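PDB 5LPI: centrosomal protein of 104 kDa from Homo sapiens, which is required for ciliogenesis and for the structural integrity of the ciliary tip, and is present here as its array of four zinc fingers. Local coordinates for residues A[39-42]-A[47-50]; A[52-57]-A[103-108]; A[56-61]-A[75-80]. All coordinates share one frame; numbering follows the deposited sequence.

Contact 1 is the hairpin of one zinc finger; contacts 2 and 3 dock that finger against two others. The hairpin of contact 1 gives C42 to a zinc ion, and the helix that follows it gives H57, with C42 SG 3.6 Å from H57 NE2. Helix 54-60 serves both other contacts: its start meets the loop 103-108, and its later turn meets strand 77-79. The centres of contacts 2 and 3 lie 9 Å apart. They are also tied directly, because R103 NE forms a salt bridge with E76 OE2 at 2.9 Å. Contact 1 reaches the helix through V49, whose CG2 is 3.6 Å from L54 CD1.

Contact 1 (A[39-42]-A[47-50]). With ZN (zinc ion), chain F.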
loop_
_atom_site.group_PDB
_atom_site.type_symbol
_atom_site.label_atom_id
_atom_site.label_comp_id
_atom_site.label_asym_id
_atom_site.label_seq_id
_atom_site.Cartn_x
_atom_site.Cartn_y
_atom_site.Cartn_z
ATOM N N LEU A 39 -6.140 -0.164 -0.215
ATOM C CA LEU A 39 -5.698 -1.365 -0.898
ATOM C C LEU A 39 -5.579 -1.097 -2.390
ATOM O O LEU A 39 -6.133 -0.129 -2.925
ATOM C CB LEU A 39 -6.681 -2.525 -0.654
ATOM C CG LEU A 39 -7.113 -2.759 0.789
ATOM C CD1 LEU A 39 -8.177 -3.871 0.843
ATOM C CD2 LEU A 39 -5.923 -3.104 1.692
ATOM N N THR A 40 -4.844 -1.983 -3.054
ATOM C CA THR A 40 -4.697 -1.947 -4.496
ATOM C C THR A 40 -4.676 -3.381 -5.004
ATOM O O THR A 40 -4.369 -4.315 -4.260
ATOM C CB THR A 40 -3.421 -1.182 -4.899
ATOM O OG1 THR A 40 -3.412 -1.003 -6.307
ATOM C CG2 THR A 40 -2.164 -1.954 -4.508
ATOM N N ARG A 41 -5.028 -3.566 -6.271
ATOM C CA ARG A 41 -4.816 -4.850 -6.928
ATOM C C ARG A 41 -3.417 -4.879 -7.515
ATOM O O ARG A 41 -3.082 -4.034 -8.346
ATOM C CB ARG A 41 -5.812 -5.084 -8.062
ATOM C CG ARG A 41 -7.133 -5.630 -7.678
ATOM C CD ARG A 41 -7.991 -5.775 -8.940
ATOM N NE ARG A 41 -9.350 -5.355 -8.663
ATOM C CZ ARG A 41 -10.255 -5.082 -9.589
ATOM N NH1 ARG A 41 -9.946 -5.189 -10.877
ATOM N NH2 ARG A 41 -11.457 -4.702 -9.214
ATOM N N CYS A 42 -2.627 -5.883 -7.155
ATOM C CA CYS A 42 -1.318 -6.019 -7.793
ATOM C C CYS A 42 -1.489 -6.321 -9.277
ATOM O O CYS A 42 -2.123 -7.318 -9.641
ATOM C CB CYS A 42 -0.505 -7.122 -7.124
ATOM S SG CYS A 42 1.101 -7.312 -7.899
ATOM N N GLN A 47 -3.622 -10.139 -7.145
ATOM C CA GLN A 47 -4.080 -10.202 -5.766
ATOM C C GLN A 47 -4.287 -8.792 -5.220
ATOM O O GLN A 47 -3.630 -7.849 -5.659
ATOM C CB GLN A 47 -3.062 -10.921 -4.885
ATOM C CG GLN A 47 -2.819 -12.355 -5.286
ATOM C CD GLN A 47 -3.876 -13.274 -4.738
ATOM O OE1 GLN A 47 -4.711 -13.775 -5.482
ATOM N NE2 GLN A 47 -3.855 -13.496 -3.426
ATOM N N VAL A 48 -5.190 -8.664 -4.242
ATOM C CA VAL A 48 -5.349 -7.409 -3.500
ATOM C C VAL A 48 -4.265 -7.332 -2.434
ATOM O O VAL A 48 -4.045 -8.292 -1.686
ATOM C CB VAL A 48 -6.747 -7.309 -2.865
ATOM C CG1 VAL A 48 -6.905 -5.951 -2.136
ATOM C CG2 VAL A 48 -7.821 -7.439 -3.926
ATOM N N VAL A 49 -3.601 -6.177 -2.335
ATOM C CA VAL A 49 -2.563 -5.976 -1.329
ATOM C C VAL A 49 -2.734 -4.599 -0.690
ATOM O O VAL A 49 -3.276 -3.668 -1.297
ATOM C CB VAL A 49 -1.132 -6.116 -1.914
ATOM C CG1 VAL A 49 -0.957 -7.446 -2.636
ATOM C CG2 VAL A 49 -0.824 -4.976 -2.833
ATOM N N GLU A 50 -2.278 -4.483 0.553
ATOM C CA GLU A 50 -2.217 -3.182 1.202
ATOM C C GLU A 50 -1.204 -2.308 0.475
ATOM O O GLU A 50 -0.089 -2.752 0.183
ATOM C CB GLU A 50 -1.819 -3.339 2.666
ATOM C CG GLU A 50 -2.883 -3.982 3.536
ATOM C CD GLU A 50 -2.432 -4.141 4.984
ATOM O OE1 GLU A 50 -2.322 -5.290 5.457
ATOM O OE2 GLU A 50 -2.193 -3.119 5.648
HETATM ZN ZN ZN F . 1.639 -9.287 -6.789
#
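L39 and V48 meet on a short antiparallel hairpin of strands 39-41 and 48-50. L39 can be followed outward. Its CB lies 3.7 Å from V48 CG1 and close to the carbonyl oxygen of V49. CG sits anti to the carbonyl carbon (chi1 -48°), and the two methyls then part. CD1 stays near V48 CG1, at 3.8 Å. CD2 reaches E50, 3.7 Å from its CG. L39 also packs on Y32 of helix 27-35 and on F15, so it joins the hairpin to the preceding finger. T40 and V49 form the hydrogen-bonded pair. Their side chains run side by side and in the same direction, with T40 CG2 and V49 CG2 in contact. Two backbone bonds link this pair: T40 N to V49 O at 2.9 Å and V49 N to T40 O at 2.8 Å. V49 also packs on L54 and H57 of helix 54-60. R41 and V48 are a non-hydrogen-bonded pair, and the end of R41 turns away to W33, in a hydrogen bond to its O and a cation-pi contact. At the turn, C42 N donates to Q47 O at 2.7 Å, with an N-H...O angle of 164°. C42 SG, anti to its own backbone N (chi1 180°), binds the zinc ion at 2.3 Å. C45, H57 and C62 complete the site. Three sulfurs, probably thiolates, would more than balance the charge of the zinc ion, and the backbone bond at C42 probably helps to hold the first of them in place.

Contact 2 (A[52-57]-A[103-108]); sequences SSLTEH and RCPLCH. With ZN (zinc ion), chain H; ZN (zinc ion), chain F.
P105 sets its puckered ring against L54 and T55 of helix 54-60. Two flat groups flank this touch. The guanidinium of R103 has the backbone O of H108 over the centre of one face, 3.5 Å above the plane. E76 OE2, the salt-bridge partner of R103 NE, is also hydrogen-bonded to H108 ND1. The imidazole of H57 points elsewhere: its NE2 binds the zinc ion of its own finger at 2.1 Å.

P105 CG faces L54, 4.0 Å from both CB and CD2 of that leucine. P105 CB meets T55 OG1 at 3.7 Å, a van der Waals contact. W118 of helix 115-123 also packs on P105. L54 has CG anti to the backbone N (chi1 175°), which directs the side chain toward the loop, and chi2 (61°) presents CD2. This methyl faces both P105 and L106. It touches L106 CD2 at 4.1 Å, the two side chains crossing at about a right angle. No hydrogen bond joins the two segments, and the interface is small.

Behind P105 and L106 lies a second metal site. C104 SG binds its zinc ion at 2.3 Å and accepts a hydrogen bond from C107 N, with a weak one from L106 N. C107, H121 and C128 complete that site. The loop 103-108 is thus a zinc knuckle: a CxxC turn whose first sulfur receives backbone N-H groups. Its two middle residues, P105 and L106, dock it on the helix of another finger in the array.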
loop_
_atom_site.group_PDB
_atom_site.type_symbol
_atom_site.label_atom_id
_atom_site.label_comp_id
_atom_site.label_asym_id
_atom_site.label_seq_id
_atom_site.Cartn_x
_atom_site.Cartn_y
_atom_site.Cartn_z
ATOM N N SER A 52 0.371 0.119 1.763
ATOM C CA SER A 52 1.498 0.327 2.666
ATOM C C SER A 52 2.411 -0.889 2.748
ATOM O O SER A 52 3.498 -0.789 3.328
ATOM C CB SER A 52 0.998 0.711 4.065
ATOM O OG SER A 52 0.255 -0.339 4.662
ATOM N N SER A 53 2.010 -2.009 2.145
ATOM C CA SER A 53 2.786 -3.243 2.116
ATOM C C SER A 53 3.187 -3.635 0.701
ATOM O O SER A 53 3.667 -4.761 0.488
ATOM C CB SER A 53 1.984 -4.380 2.760
ATOM O OG SER A 53 1.830 -4.172 4.154
ATOM N N LEU A 54 2.996 -2.741 -0.276
ATOM C CA LEU A 54 3.101 -3.150 -1.676
ATOM C C LEU A 54 4.536 -3.482 -2.056
ATOM O O LEU A 54 4.788 -4.486 -2.730
ATOM C CB LEU A 54 2.540 -2.060 -2.595
ATOM C CG LEU A 54 2.688 -2.280 -4.095
ATOM C CD1 LEU A 54 1.969 -3.542 -4.582
ATOM C CD2 LEU A 54 2.208 -1.062 -4.879
ATOM N N THR A 55 5.496 -2.653 -1.646
ATOM C CA THR A 55 6.885 -2.967 -1.967
ATOM C C THR A 55 7.291 -4.310 -1.367
ATOM O O THR A 55 7.865 -5.165 -2.057
ATOM C CB THR A 55 7.800 -1.841 -1.486
ATOM O OG1 THR A 55 7.433 -0.632 -2.166
ATOM C CG2 THR A 55 9.264 -2.170 -1.791
ATOM N N GLU A 56 6.971 -4.524 -0.088
ATOM C CA GLU A 56 7.286 -5.798 0.547
ATOM C C GLU A 56 6.585 -6.956 -0.155
ATOM O O GLU A 56 7.159 -8.044 -0.293
ATOM C CB GLU A 56 6.905 -5.759 2.025
ATOM C CG GLU A 56 7.126 -7.090 2.735
ATOM C CD GLU A 56 6.868 -7.018 4.228
ATOM O OE1 GLU A 56 7.405 -6.099 4.882
ATOM O OE2 GLU A 56 6.130 -7.879 4.749
ATOM N N HIS A 57 5.348 -6.734 -0.621
ATOM C CA HIS A 57 4.645 -7.750 -1.409
ATOM C C HIS A 57 5.417 -8.094 -2.672
ATOM O O HIS A 57 5.696 -9.266 -2.954
ATOM C CB HIS A 57 3.236 -7.262 -1.786
ATOM C CG HIS A 57 2.593 -8.076 -2.879
ATOM N ND1 HIS A 57 1.934 -9.265 -2.638
ATOM C CD2 HIS A 57 2.545 -7.888 -4.221
ATOM C CE1 HIS A 57 1.493 -9.763 -3.779
ATOM N NE2 HIS A 57 1.849 -8.947 -4.758
ATOM N N ARG A 103 6.775 5.644 3.279
ATOM C CA ARG A 103 7.129 5.816 1.877
ATOM C C ARG A 103 5.978 5.314 1.019
ATOM O O ARG A 103 5.644 4.125 1.063
ATOM C CB ARG A 103 8.413 5.053 1.540
ATOM C CG ARG A 103 8.664 4.876 0.053
ATOM C CD ARG A 103 8.760 6.216 -0.662
ATOM N NE ARG A 103 9.401 6.105 -1.973
ATOM C CZ ARG A 103 10.581 6.643 -2.285
ATOM N NH1 ARG A 103 11.265 7.344 -1.377
ATOM N NH2 ARG A 103 11.071 6.500 -3.512
ATOM N N CYS A 104 5.379 6.210 0.247
ATOM C CA CYS A 104 4.294 5.811 -0.647
ATOM C C CYS A 104 4.877 5.179 -1.897
ATOM O O CYS A 104 5.648 5.835 -2.607
ATOM C CB CYS A 104 3.419 6.988 -1.058
ATOM S SG CYS A 104 2.009 6.426 -2.053
ATOM N N PRO A 105 4.551 3.923 -2.201
ATOM C CA PRO A 105 5.049 3.312 -3.435
ATOM C C PRO A 105 4.315 3.782 -4.684
ATOM O O PRO A 105 4.753 3.457 -5.799
ATOM C CB PRO A 105 4.809 1.821 -3.193
ATOM C CG PRO A 105 3.482 1.816 -2.431
ATOM C CD PRO A 105 3.609 3.036 -1.484
ATOM N N LEU A 106 3.214 4.523 -4.542
ATOM C CA LEU A 106 2.464 4.984 -5.709
ATOM C C LEU A 106 2.964 6.335 -6.212
ATOM O O LEU A 106 3.120 6.534 -7.420
ATOM C CB LEU A 106 0.973 5.072 -5.382
ATOM C CG LEU A 106 0.327 3.798 -4.825
ATOM C CD1 LEU A 106 -1.164 4.031 -4.583
ATOM C CD2 LEU A 106 0.559 2.596 -5.778
ATOM N N CYS A 107 3.216 7.280 -5.306
ATOM C CA CYS A 107 3.699 8.597 -5.701
ATOM C C CYS A 107 5.136 8.855 -5.270
ATOM O O CYS A 107 5.680 9.922 -5.584
ATOM C CB CYS A 107 2.772 9.697 -5.146
ATOM S SG CYS A 107 2.899 9.961 -3.347
ATOM N N HIS A 108 5.757 7.929 -4.529
ATOM C CA HIS A 108 7.174 7.997 -4.157
ATOM C C HIS A 108 7.493 9.088 -3.140
ATOM O O HIS A 108 8.647 9.504 -3.034
ATOM C CB HIS A 108 8.062 8.181 -5.391
ATOM C CG HIS A 108 7.662 7.314 -6.536
ATOM N ND1 HIS A 108 7.833 5.944 -6.523
ATOM C CD2 HIS A 108 7.050 7.611 -7.706
ATOM C CE1 HIS A 108 7.374 5.439 -7.655
ATOM N NE2 HIS A 108 6.882 6.426 -8.383
HETATM ZN ZN ZN H . 1.123 8.535 -2.506
HETATM ZN ZN ZN F . 1.639 -9.287 -6.789
#

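Contact 3 (A[56-61]-A[75-80]); sequences EHLLTE and SEAVFK. With ZN (zinc ion), chain F.
L58 and L59 both hold CG anti to the carbonyl carbon and beside the backbone N, and both meet the methyl of A77. Their second torsions are extended (168° and 173°), yet the points of contact differ: chiefly CB for L58 and CD2 for L59. The contact joins two neighbouring zinc fingers, each with three cysteines and one histidine: helix 54-60 of one leans on strand 77-79 of the next. That strand pairs with strand 68-70 in a short antiparallel hairpin.

A77 points its CB toward the helix, where it sits against the two leucines. L58 approaches with the root of its side chain, its CB 3.8 Å from A77 CB. L58 CD1 is almost as near, 4.0 Å from A77 CB. L59 instead uses its outer end, mainly the branch CD2. The contact is purely apolar, and no hydrogen bond crosses it.

Other residues widen the junction. F68 of the partner strand packs on both L58 and A77, and K70 packs on L59. L58 also touches C42 and H44 of its own finger, so the same leucine borders the zinc-binding loop and the following hairpin. The closest approach between the segments is from L59 CD2 to A77 CB, at 3.6 Å.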
loop_
_atom_site.group_PDB
_atom_site.type_symbol
_atom_site.label_atom_id
_atom_site.label_comp_id
_atom_site.label_asym_id
_atom_site.label_seq_id
_atom_site.Cartn_x
_atom_site.Cartn_y
_atom_site.Cartn_z
ATOM N N GLU A 56 6.971 -4.524 -0.088
ATOM C CA GLU A 56 7.286 -5.798 0.547
ATOM C C GLU A 56 6.585 -6.956 -0.155
ATOM O O GLU A 56 7.159 -8.044 -0.293
ATOM C CB GLU A 56 6.905 -5.759 2.025
ATOM C CG GLU A 56 7.126 -7.090 2.735
ATOM C CD GLU A 56 6.868 -7.018 4.228
ATOM O OE1 GLU A 56 7.405 -6.099 4.882
ATOM O OE2 GLU A 56 6.130 -7.879 4.749
ATOM N N HIS A 57 5.348 -6.734 -0.621
ATOM C CA HIS A 57 4.645 -7.750 -1.409
ATOM C C HIS A 57 5.417 -8.094 -2.672
ATOM O O HIS A 57 5.696 -9.266 -2.954
ATOM C CB HIS A 57 3.236 -7.262 -1.786
ATOM C CG HIS A 57 2.593 -8.076 -2.879
ATOM N ND1 HIS A 57 1.934 -9.265 -2.638
ATOM C CD2 HIS A 57 2.545 -7.888 -4.221
ATOM C CE1 HIS A 57 1.493 -9.763 -3.779
ATOM N NE2 HIS A 57 1.849 -8.947 -4.758
ATOM N N LEU A 58 5.761 -7.071 -3.456
ATOM C CA LEU A 58 6.419 -7.295 -4.735
ATOM C C LEU A 58 7.750 -8.015 -4.559
ATOM O O LEU A 58 8.136 -8.830 -5.401
ATOM C CB LEU A 58 6.625 -5.960 -5.461
ATOM C CG LEU A 58 5.348 -5.243 -5.925
ATOM C CD1 LEU A 58 5.700 -3.807 -6.346
ATOM C CD2 LEU A 58 4.651 -6.008 -7.081
ATOM N N LEU A 59 8.463 -7.731 -3.470
ATOM C CA LEU A 59 9.801 -8.290 -3.307
ATOM C C LEU A 59 9.811 -9.668 -2.656
ATOM O O LEU A 59 10.710 -10.468 -2.943
ATOM C CB LEU A 59 10.668 -7.336 -2.480
ATOM C CG LEU A 59 10.983 -5.986 -3.125
ATOM C CD1 LEU A 59 11.693 -5.072 -2.139
ATOM C CD2 LEU A 59 11.829 -6.192 -4.370
ATOM N N THR A 60 8.857 -9.970 -1.765
ATOM C CA THR A 60 8.939 -11.192 -0.978
ATOM C C THR A 60 7.709 -12.095 -1.057
ATOM O O THR A 60 7.744 -13.195 -0.498
ATOM C CB THR A 60 9.213 -10.862 0.501
ATOM O OG1 THR A 60 8.035 -10.313 1.099
ATOM C CG2 THR A 60 10.342 -9.855 0.633
ATOM N N GLU A 61 6.644 -11.685 -1.720
ATOM C CA GLU A 61 5.420 -12.471 -1.622
ATOM C C GLU A 61 4.755 -12.738 -2.964
ATOM O O GLU A 61 4.247 -13.845 -3.181
ATOM C CB GLU A 61 4.453 -11.743 -0.690
ATOM C CG GLU A 61 3.129 -12.424 -0.480
ATOM C CD GLU A 61 2.252 -11.653 0.482
ATOM O OE1 GLU A 61 2.605 -10.502 0.815
ATOM O OE2 GLU A 61 1.216 -12.197 0.910
ATOM N N SER A 75 14.443 2.132 -2.086
ATOM C CA SER A 75 13.867 0.997 -1.360
ATOM C C SER A 75 12.701 0.350 -2.095
ATOM O O SER A 75 12.096 -0.589 -1.559
ATOM C CB SER A 75 13.393 1.371 0.054
ATOM O OG SER A 75 12.152 2.072 0.002
ATOM N N GLU A 76 12.366 0.802 -3.297
ATOM C CA GLU A 76 11.236 0.264 -4.034
ATOM C C GLU A 76 11.651 -0.942 -4.878
ATOM O O GLU A 76 12.832 -1.169 -5.159
ATOM C CB GLU A 76 10.615 1.347 -4.919
ATOM C CG GLU A 76 10.054 2.531 -4.121
ATOM C CD GLU A 76 9.387 3.588 -4.987
ATOM O OE1 GLU A 76 9.214 3.360 -6.209
ATOM O OE2 GLU A 76 9.036 4.659 -4.440
ATOM N N ALA A 77 10.649 -1.730 -5.262
ATOM C CA ALA A 77 10.844 -2.821 -6.207
ATOM C C ALA A 77 10.892 -2.284 -7.631
ATOM O O ALA A 77 10.081 -1.440 -8.026
ATOM C CB ALA A 77 9.714 -3.846 -6.090
ATOM N N VAL A 78 11.848 -2.784 -8.400
ATOM C CA VAL A 78 12.020 -2.438 -9.803
ATOM C C VAL A 78 12.175 -3.748 -10.564
ATOM O O VAL A 78 12.752 -4.705 -10.037
ATOM C CB VAL A 78 13.261 -1.537 -10.002
ATOM C CG1 VAL A 78 13.473 -1.209 -11.471
ATOM C CG2 VAL A 78 13.131 -0.251 -9.166
ATOM N N PHE A 79 11.647 -3.804 -11.782
ATOM C CA PHE A 79 11.895 -4.966 -12.625
ATOM C C PHE A 79 13.388 -5.267 -12.650
ATOM O O PHE A 79 14.216 -4.355 -12.744
ATOM C CB PHE A 79 11.389 -4.722 -14.044
ATOM C CG PHE A 79 9.916 -4.954 -14.215
ATOM C CD1 PHE A 79 9.352 -6.178 -13.898
ATOM C CD2 PHE A 79 9.102 -3.957 -14.734
ATOM C CE1 PHE A 79 7.992 -6.398 -14.076
ATOM C CE2 PHE A 79 7.743 -4.166 -14.908
ATOM C CZ PHE A 79 7.190 -5.385 -14.580
ATOM N N LYS A 80 13.737 -6.551 -12.523
ATOM C CA LYS A 80 15.145 -6.908 -12.365
ATOM C C LYS A 80 15.974 -6.431 -13.551
ATOM O O LYS A 80 17.108 -5.970 -13.374
ATOM C CB LYS A 80 15.303 -8.416 -12.174
ATOM C CG LYS A 80 15.720 -8.803 -10.772
ATOM C CD LYS A 80 15.841 -10.313 -10.630
ATOM C CE LYS A 80 15.924 -10.708 -9.164
ATOM N NZ LYS A 80 15.784 -12.182 -8.966
HETATM ZN ZN ZN F . 1.639 -9.287 -6.789
#